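Local atomic coordinates of acyl-coenzyme A oxidase (Caenorhabditis elegans, PDB entry 5K3H), a protein that catalyses the FAD-dependent desaturation of acyl-CoA thioesters to (2E)-enoyl-CoA, passing electrons to oxygen to give hydrogen peroxide, in the first step of peroxisomal beta-oxidation. Residues I72-S75 with A76-L79; G240-M243 with A244-I247; Q592-Y595 with V596-Q599. One frame throughout, in Å; residues are numbered along the deposited sequence.

Interaction 1. Residues I72-S75 with A76-L79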
# COMPACT_ATOMS: atom_id res chain seq x y z
N ILE B 72 -0.95 -13.61 19.90
CA ILE B 72 -1.93 -14.70 19.91
C ILE B 72 -2.28 -15.11 21.35
O ILE B 72 -3.46 -15.30 21.68
CB ILE B 72 -1.43 -15.88 19.05
CG1 ILE B 72 -1.36 -15.43 17.58
CG2 ILE B 72 -2.34 -17.10 19.20
CD1 ILE B 72 -0.79 -16.44 16.59
N MET B 73 -1.28 -15.23 22.24
CA MET B 73 -1.54 -15.46 23.66
C MET B 73 -2.46 -14.39 24.25
O MET B 73 -3.44 -14.69 24.94
CB MET B 73 -0.23 -15.53 24.44
CG MET B 73 0.41 -16.92 24.47
SD MET B 73 -0.60 -18.23 25.21
CE MET B 73 -0.31 -17.92 26.96
N GLU B 74 -2.13 -13.12 24.03
CA GLU B 74 -2.94 -12.02 24.55
C GLU B 74 -4.36 -12.09 24.00
O GLU B 74 -5.33 -11.88 24.73
CB GLU B 74 -2.27 -10.69 24.17
CG GLU B 74 -3.07 -9.43 24.47
CD GLU B 74 -2.99 -9.07 25.94
OE1 GLU B 74 -2.33 -9.79 26.70
OE2 GLU B 74 -3.59 -8.06 26.36
N SER B 75 -4.50 -12.38 22.70
CA SER B 75 -5.82 -12.43 22.09
C SER B 75 -6.66 -13.55 22.70
O SER B 75 -7.87 -13.39 22.90
CB SER B 75 -5.65 -12.59 20.56
OG SER B 75 -6.88 -12.54 19.85
N ALA B 76 -6.04 -14.71 22.98
CA ALA B 76 -6.74 -15.81 23.64
C ALA B 76 -7.10 -15.45 25.08
O ALA B 76 -8.20 -15.76 25.55
CB ALA B 76 -5.89 -17.08 23.59
N ARG B 77 -6.18 -14.80 25.79
CA ARG B 77 -6.46 -14.29 27.13
C ARG B 77 -7.74 -13.46 27.16
O ARG B 77 -8.70 -13.80 27.87
CB ARG B 77 -5.27 -13.47 27.62
CG ARG B 77 -5.33 -13.10 29.09
CD ARG B 77 -4.21 -12.14 29.47
NE ARG B 77 -4.33 -10.82 28.86
CZ ARG B 77 -5.24 -9.91 29.22
NH1 ARG B 77 -6.12 -10.18 30.18
NH2 ARG B 77 -5.29 -8.74 28.61
N LYS B 78 -7.78 -12.37 26.37
CA LYS B 78 -8.95 -11.48 26.34
C LYS B 78 -10.19 -12.21 25.87
O LYS B 78 -11.30 -11.93 26.35
CB LYS B 78 -8.67 -10.28 25.44
CG LYS B 78 -7.57 -9.42 25.96
CD LYS B 78 -7.52 -8.08 25.27
CE LYS B 78 -6.81 -8.23 23.94
NZ LYS B 78 -6.37 -6.92 23.41
N LEU B 79 -10.04 -13.14 24.93
CA LEU B 79 -11.20 -13.85 24.42
C LEU B 79 -11.90 -14.64 25.52
O LEU B 79 -13.13 -14.60 25.63
CB LEU B 79 -10.77 -14.76 23.27
CG LEU B 79 -11.80 -15.36 22.32
CD1 LEU B 79 -12.70 -14.28 21.75
CD2 LEU B 79 -11.04 -16.05 21.20
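Glu-74 and Arg-77, one helical turn apart, run side by side and join in a two-pronged salt bridge. Arg-77 offers the side of its guanidinium: NE donates to Glu-74 OE1 at 3.1 Å, and Arg-77 NH2 to Glu-74 OE2 at 2.9 Å. Both hydrogen bonds are nearly straight, and both oxygens lie almost in the guanidinium plane. The carboxylate, however, is turned 53° from that plane, which means each nitrogen meets its oxygen from above the carboxylate. The chains come level because Glu-74, its CG opposite the backbone N (chi1 172°), bends at chi2, while Arg-77 stays extended until it bends at chi3.

Each charged group also has partners beyond this pair. Glu-74 OE2 accepts a bond from the backbone N of Ser-60, and Arg-77 NH1 donates to the carbonyl of Glu-56, so the arginine divides its N-H groups between a charge and a peptide. Lys-78 lays its aliphatic chain across Glu-74, with CE 4.0 Å from Glu-74 CG. Its NZ, 4.2 Å from Glu-74 OE2, is spent instead on a salt bridge to Asp-59 and a hydrogen bond to the carbonyl of Val-105. A long, flexible lysine suits this place because its methylenes can pack while its ammonium reaches an acid well outside its own helical turn.

The backbone is satisfied by regular i to i+4 bonds, among them Lys-78 N to Glu-74 O at 3.0 Å. Ser-75 OG makes a weak hydrogen bond to the carbonyl of Gly-110.

All this belongs to helix 68-85. Ser-75 touches Asn-111 and Ile-247, the latter in the loop between strands 234-238 and 251-255. Ile-72 packs on Ser-657 of helix 656-660 of the second subunit; Tyr-661 of that subunit, just beyond, lies against Met-73, Ala-76 and Arg-77.

Interaction 2. Residues G240-M243 with A244-I247; sequences GPKM and AYNI
Lys-242 and Asn-246 run antiparallel, each side chain reaching toward the other's segment, and close a turn in the loop between strands 234-238 and 251-255. Along Lys-242, CB lies 3.5 Å from Asn-246 OD1, and CG skirts the same oxygen. After the bend at chi3 (-67°), CE sits 3.6 Å from both Asn-246 OD1 and Tyr-245 O. NZ then donates to Tyr-245 O at 2.8 Å, from above the carbonyl plane, and also bonds Asn-250 OD1 and Val-248 O.

The Asn-246 amide clasps both backbone polar groups of Lys-242. Its OD1 takes Lys-242 N at 2.8 Å on an in-plane lone pair, while ND2 reaches Lys-242 O at 3.0 Å, above that carbonyl's plane. Asparagine suits the place because one flat group supplies acceptor and donor. A leucine here would probably leave the N-H and carbonyl of Lys-242 without these mates.

The Tyr-245 side chain lies about 6 Å from Gly-191, which binds the FAD shared between subunits, and Tyr-414 of the second subunit packs on Met-243, Ala-244 and Tyr-245. Side chains bonded to backbone groups thus hold this irregular turn, and the ammonium's three neutral oxygens probably spread its positive charge without a carboxylate among them.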
# COMPACT_ATOMS: atom_id res chain seq x y z
N GLY B 240 2.01 -19.84 7.94
CA GLY B 240 3.14 -18.94 8.08
C GLY B 240 2.75 -17.48 8.27
O GLY B 240 1.59 -17.11 8.10
N PRO B 241 3.73 -16.63 8.55
CA PRO B 241 3.44 -15.21 8.78
C PRO B 241 2.96 -14.49 7.53
O PRO B 241 3.15 -14.95 6.39
CB PRO B 241 4.78 -14.65 9.27
CG PRO B 241 5.81 -15.56 8.60
CD PRO B 241 5.18 -16.92 8.59
N LYS B 242 2.25 -13.38 7.76
CA LYS B 242 1.58 -12.62 6.70
C LYS B 242 1.93 -11.14 6.81
O LYS B 242 2.64 -10.70 7.73
CB LYS B 242 0.06 -12.82 6.74
CG LYS B 242 -0.36 -14.26 6.57
CD LYS B 242 -1.77 -14.46 6.96
CE LYS B 242 -1.87 -14.23 8.44
NZ LYS B 242 -3.25 -14.25 8.92
N MET B 243 1.44 -10.37 5.83
CA MET B 243 1.71 -8.94 5.80
C MET B 243 0.94 -8.20 6.89
O MET B 243 1.40 -7.18 7.39
CB MET B 243 1.42 -8.37 4.41
CG MET B 243 0.01 -7.89 4.17
SD MET B 243 -0.17 -7.19 2.50
CE MET B 243 -0.03 -5.42 2.78
N ALA B 244 -0.19 -8.73 7.30
CA ALA B 244 -0.94 -8.15 8.40
C ALA B 244 -1.89 -9.23 8.91
O ALA B 244 -1.86 -10.37 8.43
CB ALA B 244 -1.67 -6.87 7.97
N TYR B 245 -2.72 -8.87 9.88
CA TYR B 245 -3.78 -9.77 10.33
C TYR B 245 -3.20 -11.06 10.93
O TYR B 245 -3.71 -12.15 10.70
CB TYR B 245 -4.71 -10.10 9.16
CG TYR B 245 -6.09 -10.52 9.58
CD1 TYR B 245 -6.84 -9.72 10.43
CD2 TYR B 245 -6.67 -11.69 9.09
CE1 TYR B 245 -8.11 -10.07 10.81
CE2 TYR B 245 -7.96 -12.05 9.46
CZ TYR B 245 -8.68 -11.24 10.33
OH TYR B 245 -9.96 -11.57 10.72
N ASN B 246 -2.11 -10.93 11.69
CA ASN B 246 -1.29 -12.08 12.02
C ASN B 246 -1.73 -12.81 13.28
O ASN B 246 -1.13 -13.85 13.61
CB ASN B 246 0.16 -11.65 12.14
CG ASN B 246 0.84 -11.58 10.79
OD1 ASN B 246 0.94 -12.60 10.10
ND2 ASN B 246 1.28 -10.38 10.38
N ILE B 247 -2.75 -12.32 13.99
CA ILE B 247 -3.31 -13.07 15.11
C ILE B 247 -4.19 -14.21 14.62
O ILE B 247 -4.40 -15.19 15.35
CB ILE B 247 -4.05 -12.10 16.05
CG1 ILE B 247 -3.07 -11.03 16.56
CG2 ILE B 247 -4.74 -12.86 17.19
CD1 ILE B 247 -3.65 -9.98 17.52

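Interaction 3. Residues Q592-Y595 with V596-Q599; sequences QLDY and VRDQ
This is a local contact on two sides of helix 590-616, in the C-terminal acyl-CoA oxidase region; one side, with Leu-593, Asp-594 and Arg-597, lies against the second subunit. The backbone runs in regular i to i+4 bonds, such as Gln-599 N to Tyr-595 O at 2.9 Å.

On one side Gln-599 folds back over Tyr-595. Its CG stands 3.7 Å from the Tyr-595 ring centroid, over the face, and glutamine suits the place because this methylene can make a CH-pi contact while the flat amide stacks. The bend at chi2 (-65°) brings CD over the ring, 3.5 Å from Tyr-595 CZ, and chi3 turns the amide to within 5° of its plane. Tyr-491 of helix 489-515 touches both residues.

On the other side Arg-597 runs extended from CG to NE and crosses the side chains of Leu-593 and Asp-594. Leu-593 CG sits over one face of the guanidinium, toward its rim, and Leu-593 CD2 comes within 3.5 Å of Arg-597 NH2. At the edge, Arg-597 NH1 forms a salt bridge with Asp-594 OD1 at 2.6 Å, although its hydrogen bond is bent and weak. The Leu-593 side chain lies about 10 Å from that of Tyr-581, an ATP-binding residue.

Lys-505 and Glu-584 of the second subunit pair in turn with Asp-594 and Arg-597. Acids and bases thus alternate between subunits, and the negative charges probably offset the close approach of Arg-597 and Lys-505.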
# COMPACT_ATOMS: atom_id res chain seq x y z
N GLN B 592 -17.02 23.05 -18.45
CA GLN B 592 -17.70 22.34 -17.38
C GLN B 592 -16.72 21.60 -16.49
O GLN B 592 -16.94 21.48 -15.28
CB GLN B 592 -18.71 21.35 -17.96
CG GLN B 592 -19.97 21.98 -18.47
CD GLN B 592 -20.85 20.99 -19.17
OE1 GLN B 592 -20.39 20.28 -20.08
NE2 GLN B 592 -22.12 20.93 -18.79
N LEU B 593 -15.63 21.09 -17.05
CA LEU B 593 -14.63 20.42 -16.23
C LEU B 593 -13.90 21.43 -15.36
O LEU B 593 -13.51 21.10 -14.23
CB LEU B 593 -13.65 19.63 -17.10
CG LEU B 593 -12.91 18.48 -16.41
CD1 LEU B 593 -13.87 17.41 -15.85
CD2 LEU B 593 -11.84 17.86 -17.35
N ASP B 594 -13.69 22.65 -15.85
CA ASP B 594 -13.13 23.70 -15.02
C ASP B 594 -14.08 24.09 -13.89
O ASP B 594 -13.64 24.43 -12.79
CB ASP B 594 -12.79 24.92 -15.88
CG ASP B 594 -11.56 24.70 -16.75
OD1 ASP B 594 -10.75 23.79 -16.43
OD2 ASP B 594 -11.42 25.44 -17.76
N TYR B 595 -15.39 24.08 -14.15
CA TYR B 595 -16.35 24.29 -13.07
C TYR B 595 -16.19 23.21 -12.01
O TYR B 595 -16.17 23.51 -10.81
CB TYR B 595 -17.77 24.29 -13.63
CG TYR B 595 -18.90 24.32 -12.59
CD1 TYR B 595 -19.44 25.52 -12.14
CD2 TYR B 595 -19.45 23.14 -12.09
CE1 TYR B 595 -20.47 25.55 -11.20
CE2 TYR B 595 -20.48 23.16 -11.15
CZ TYR B 595 -20.98 24.36 -10.71
OH TYR B 595 -22.01 24.35 -9.78
N VAL B 596 -16.02 21.96 -12.44
CA VAL B 596 -15.92 20.85 -11.50
C VAL B 596 -14.69 21.00 -10.62
O VAL B 596 -14.75 20.75 -9.41
CB VAL B 596 -15.91 19.51 -12.28
CG1 VAL B 596 -15.64 18.35 -11.34
CG2 VAL B 596 -17.24 19.30 -12.99
N ARG B 597 -13.57 21.45 -11.20
CA ARG B 597 -12.35 21.70 -10.44
C ARG B 597 -12.53 22.81 -9.41
O ARG B 597 -12.07 22.69 -8.27
CB ARG B 597 -11.20 22.06 -11.37
CG ARG B 597 -10.78 20.96 -12.29
CD ARG B 597 -9.70 21.43 -13.24
NE ARG B 597 -9.23 20.34 -14.09
CZ ARG B 597 -9.35 20.30 -15.41
NH1 ARG B 597 -9.93 21.30 -16.07
NH2 ARG B 597 -8.87 19.24 -16.09
N ASP B 598 -13.16 23.92 -9.81
CA ASP B 598 -13.42 25.01 -8.87
C ASP B 598 -14.34 24.58 -7.74
O ASP B 598 -14.13 24.95 -6.59
CB ASP B 598 -14.02 26.20 -9.62
CG ASP B 598 -13.07 26.76 -10.64
OD1 ASP B 598 -11.83 26.56 -10.51
OD2 ASP B 598 -13.56 27.39 -11.60
N GLN B 599 -15.37 23.79 -8.06
CA GLN B 599 -16.23 23.23 -7.02
C GLN B 599 -15.43 22.33 -6.09
O GLN B 599 -15.68 22.30 -4.87
CB GLN B 599 -17.37 22.43 -7.65
CG GLN B 599 -18.24 23.25 -8.54
CD GLN B 599 -18.97 24.30 -7.79
OE1 GLN B 599 -19.87 23.99 -7.00
NE2 GLN B 599 -18.58 25.56 -8.00

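Interactions 1 and 2 are neighbours: Ser-75 OG of helix 68-85 lies 3.4 Å from Ile-247 CG2, so the helix packs directly on the loop after strand 234-238. Interaction 3 lies on the opposite side of the chain's centre, with centres about 52 Å and 44 Å from the other two. Interaction 1 is mostly buried; 240-247 and 592-599 are only partly so. Both helical contacts pair an acid with an arginine three residues on, but 72-79 finds its further polar partners within its own chain, whereas 592-599 finds charges on the second subunit. The loop relies instead on side-chain bonds to backbone. All three touch the second subunit.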